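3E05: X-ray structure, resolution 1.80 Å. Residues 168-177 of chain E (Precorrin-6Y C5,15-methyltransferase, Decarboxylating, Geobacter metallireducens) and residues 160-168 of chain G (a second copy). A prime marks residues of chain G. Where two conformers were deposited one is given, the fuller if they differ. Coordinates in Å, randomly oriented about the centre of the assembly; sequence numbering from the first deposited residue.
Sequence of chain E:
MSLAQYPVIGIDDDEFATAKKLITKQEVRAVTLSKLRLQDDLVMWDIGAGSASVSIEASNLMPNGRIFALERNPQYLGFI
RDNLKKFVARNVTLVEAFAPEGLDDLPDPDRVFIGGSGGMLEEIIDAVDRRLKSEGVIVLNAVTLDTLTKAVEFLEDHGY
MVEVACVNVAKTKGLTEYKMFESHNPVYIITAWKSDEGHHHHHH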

# COMPACT_ATOMS: atom_id res chain seq x y z
N ASN E 168 4.42 -1.97 2.81
CA ASN E 168 3.17 -2.71 2.68
C ASN E 168 3.48 -3.87 1.77
O ASN E 168 4.05 -3.66 0.70
N VAL E 169 3.20 -5.08 2.22
CA VAL E 169 3.45 -6.28 1.44
C VAL E 169 2.15 -7.08 1.29
O VAL E 169 1.53 -7.43 2.28
N ALA E 170 1.75 -7.39 0.05
CA ALA E 170 0.62 -8.31 -0.17
C ALA E 170 1.11 -9.49 -1.02
O ALA E 170 1.71 -9.28 -2.06
N LYS E 171 0.84 -10.72 -0.56
CA LYS E 171 1.37 -11.95 -1.18
C LYS E 171 0.31 -12.95 -1.62
O LYS E 171 -0.73 -13.10 -0.98
N THR E 172 0.60 -13.65 -2.71
CA THR E 172 -0.09 -14.86 -3.08
C THR E 172 0.72 -16.03 -2.51
O THR E 172 1.95 -16.00 -2.53
N LYS E 173 -0.01 -16.95 -1.92
CA LYS E 173 0.50 -18.25 -1.50
C LYS E 173 0.91 -19.01 -2.74
O LYS E 173 2.05 -18.92 -3.11
N GLY E 174 -0.04 -19.69 -3.39
CA GLY E 174 0.21 -20.98 -3.99
C GLY E 174 -0.50 -21.44 -5.27
O GLY E 174 0.16 -21.85 -6.20
N LEU E 175 -1.82 -21.37 -5.36
CA LEU E 175 -2.38 -21.44 -6.69
C LEU E 175 -1.98 -20.26 -7.58
O LEU E 175 -1.87 -20.39 -8.78
N THR E 176 -1.68 -19.15 -6.94
CA THR E 176 -1.26 -17.93 -7.63
C THR E 176 -2.27 -17.08 -8.35
O THR E 176 -2.61 -16.02 -7.87
N GLU E 177 -2.77 -17.51 -9.50
CA GLU E 177 -3.80 -16.73 -10.16
C GLU E 177 -5.22 -16.86 -9.59
O GLU E 177 -6.03 -15.99 -9.75
N TYR G 160 6.57 -24.51 -12.11
CA TYR G 160 7.14 -23.83 -10.96
C TYR G 160 6.04 -23.46 -9.98
O TYR G 160 4.92 -23.12 -10.39
N MET G 161 6.36 -23.58 -8.69
CA MET G 161 5.55 -22.96 -7.65
C MET G 161 5.91 -21.49 -7.60
O MET G 161 7.09 -21.13 -7.51
N VAL G 162 4.89 -20.64 -7.70
CA VAL G 162 5.08 -19.20 -7.83
C VAL G 162 4.53 -18.45 -6.62
O VAL G 162 3.44 -18.74 -6.13
N GLU G 163 5.33 -17.52 -6.11
CA GLU G 163 4.85 -16.55 -5.15
C GLU G 163 4.90 -15.19 -5.84
O GLU G 163 5.87 -14.88 -6.54
N VAL G 164 3.85 -14.41 -5.67
CA VAL G 164 3.87 -13.00 -6.09
C VAL G 164 3.74 -12.15 -4.83
O VAL G 164 2.79 -12.32 -4.08
N ALA G 165 4.72 -11.28 -4.59
CA ALA G 165 4.69 -10.38 -3.46
C ALA G 165 4.67 -8.94 -3.99
O ALA G 165 5.66 -8.46 -4.54
N CYS G 166 3.53 -8.26 -3.85
CA CYS G 166 3.41 -6.88 -4.27
C CYS G 166 3.90 -6.01 -3.14
O CYS G 166 3.33 -6.03 -2.05
N VAL G 167 4.97 -5.25 -3.41
CA VAL G 167 5.62 -4.42 -2.42
C VAL G 167 5.37 -2.94 -2.72
O VAL G 167 5.72 -2.42 -3.77
N ASN G 168 4.70 -2.28 -1.77
CA ASN G 168 4.48 -0.84 -1.81
C ASN G 168 5.35 -0.17 -0.73
O ASN G 168 5.36 -0.61 0.41

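Residues 161-168 of chain G form a strand that runs antiparallel to strand 168-171 of chain E; the two stretches, 168-177 of chain E and 160-168 of chain G, bury 625 Å² in all, both sides summed.

Met161′ leaves its backbone sideways, but its long, flexible side chain, with chi1 at -113°, between wells, bends back, and CE comes to 3.5 Å from Gly174 CA. Gly174 offers no side chain to this methyl, so the contact is made with its backbone.

Val162′ lies where chain E has left the regular ladder, and a water fills part of the gap: its oxygen accepts from Val162′ N at 3.1 Å and donates to Gly174 O at 2.6 Å. On the carbonyl side, Thr176 OG1 approaches Val162′ O to 2.7 Å. Val162′, in the t rotamer, sets its CB 4.0 Å from Thr176 OG1.

Glu163′ is extended through chi1 and chi2, both t. Its CG packs 3.5 Å from Thr172 O, and its OE1 forms a long salt bridge with Lys171 NZ at 3.7 Å. A charged tip on an aliphatic stem suits this partly exposed position; OE2 is hydrogen-bonded elsewhere in the structure.

Val164′ meets two threonines that point toward chain G. Its N donates to Thr172 OG1 at 2.9 Å, so a side-chain hydroxyl takes the place of a backbone carbonyl, while Val164′ O accepts from Thr172 N at 2.9 Å. Thr172 adopts p and Thr176 m, and their OG1 atoms share a weak hydrogen bond of 3.4 Å. Threonine also brings a methyl: Thr176 CG2 lies 4.0 Å from CG2 of Val164′, itself in t.

Ala165′ faces Lys171, on the same side of the sheet as Val169 and Val167′. Its small CB lies 4.0 Å from Lys171 CD, so the lysine's aliphatic stem crosses near it before NZ reaches Glu163′; Lys171 has chi1 m.

Cys166′, with chi1 t, shares the other face with Ala170. Their backbones pair closely, Cys166′ N donating to Ala170 O at 2.7 Å and Ala170 N to Cys166′ O at 3.0 Å. The compact residues suit this buried pair.

Val167′ and Val169, both t, pair with CG2 of one 4.4 Å from CG2 of the other, a loose apolar contact fitting for buried beta-branched residues in a strand.

Asn168′ (chi1 m, -89°) meets its own counterpart, Asn168 (-92°, between wells), with CB to CB at 4.0 Å; a polar side chain suits this partly exposed end. The backbones make the hydrogen bonds here: Asn168 N to Asn168′ O and Asn168′ N to Asn168 O, each 2.9 Å.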

# COMPACT_ATOMS: atom_id res chain seq x y z
CB ASN E 168 2.07 -1.84 2.08
CG ASN E 168 1.24 -1.13 3.15
OD1 ASN E 168 0.41 -1.75 3.82
ND2 ASN E 168 1.46 0.17 3.30
CB VAL E 169 4.54 -7.19 2.13
CG1 VAL E 169 4.77 -8.46 1.32
CG2 VAL E 169 5.87 -6.41 2.37
CB ALA E 170 -0.50 -7.61 -0.86
CB LYS E 171 2.32 -12.69 -0.24
CG LYS E 171 3.39 -11.85 0.42
CD LYS E 171 4.65 -12.68 0.65
CE LYS E 171 4.45 -13.82 1.62
NZ LYS E 171 5.74 -14.15 2.26
CB THR E 172 -0.11 -15.06 -4.59
OG1 THR E 172 1.23 -15.37 -5.02
CG2 THR E 172 -0.61 -13.83 -5.31
CB LYS E 173 -0.57 -19.04 -0.73
CG LYS E 173 -0.06 -19.80 0.50
CD LYS E 173 -0.57 -21.23 0.55
CE LYS E 173 -0.81 -21.72 1.97
NZ LYS E 173 -2.23 -21.70 2.31
CB LEU E 175 -3.86 -21.81 -6.74
CG LEU E 175 -3.92 -23.21 -7.38
CD1 LEU E 175 -5.18 -24.05 -7.12
CD2 LEU E 175 -3.57 -23.17 -8.86
CB THR E 176 0.15 -17.93 -8.20
OG1 THR E 176 1.08 -18.05 -7.14
CG2 THR E 176 0.43 -16.66 -8.81
CB GLU E 177 -3.81 -16.86 -11.67
CG GLU E 177 -3.05 -17.94 -12.26
CD GLU E 177 -2.57 -17.51 -13.62
OE1 GLU E 177 -2.01 -18.34 -14.39
OE2 GLU E 177 -2.76 -16.31 -13.92
CB TYR G 160 7.88 -22.54 -11.37
CG TYR G 160 9.18 -22.77 -12.10
CD1 TYR G 160 10.39 -22.77 -11.42
CD2 TYR G 160 9.20 -22.99 -13.48
CE1 TYR G 160 11.59 -23.00 -12.09
CE2 TYR G 160 10.39 -23.23 -14.16
CZ TYR G 160 11.58 -23.23 -13.46
OH TYR G 160 12.77 -23.45 -14.12
CB MET G 161 5.80 -23.62 -6.29
CG MET G 161 4.60 -24.39 -5.75
SD MET G 161 3.84 -23.65 -4.28
CE MET G 161 3.44 -22.00 -4.83
CB VAL G 162 4.46 -18.68 -9.16
CG1 VAL G 162 4.62 -17.17 -9.32
CG2 VAL G 162 5.12 -19.37 -10.36
CB GLU G 163 5.73 -16.54 -3.91
CG GLU G 163 5.37 -15.47 -2.89
CD GLU G 163 6.38 -15.36 -1.78
OE1 GLU G 163 6.32 -16.16 -0.83
OE2 GLU G 163 7.24 -14.46 -1.86
CB VAL G 164 2.74 -12.63 -7.04
CG1 VAL G 164 2.80 -11.14 -7.44
CG2 VAL G 164 2.76 -13.50 -8.29
CB ALA G 165 5.90 -10.60 -2.56
CB CYS G 166 1.97 -6.50 -4.61
SG CYS G 166 1.88 -4.82 -5.27
CB VAL G 167 7.16 -4.76 -2.25
CG1 VAL G 167 7.82 -3.81 -1.25
CG2 VAL G 167 7.36 -6.22 -1.79
CB ASN G 168 2.99 -0.51 -1.55
CG ASN G 168 2.16 -0.49 -2.81
OD1 ASN G 168 2.19 0.49 -3.57
ND2 ASN G 168 1.41 -1.56 -3.04
O HOH W 1 1.98 -21.56 -8.06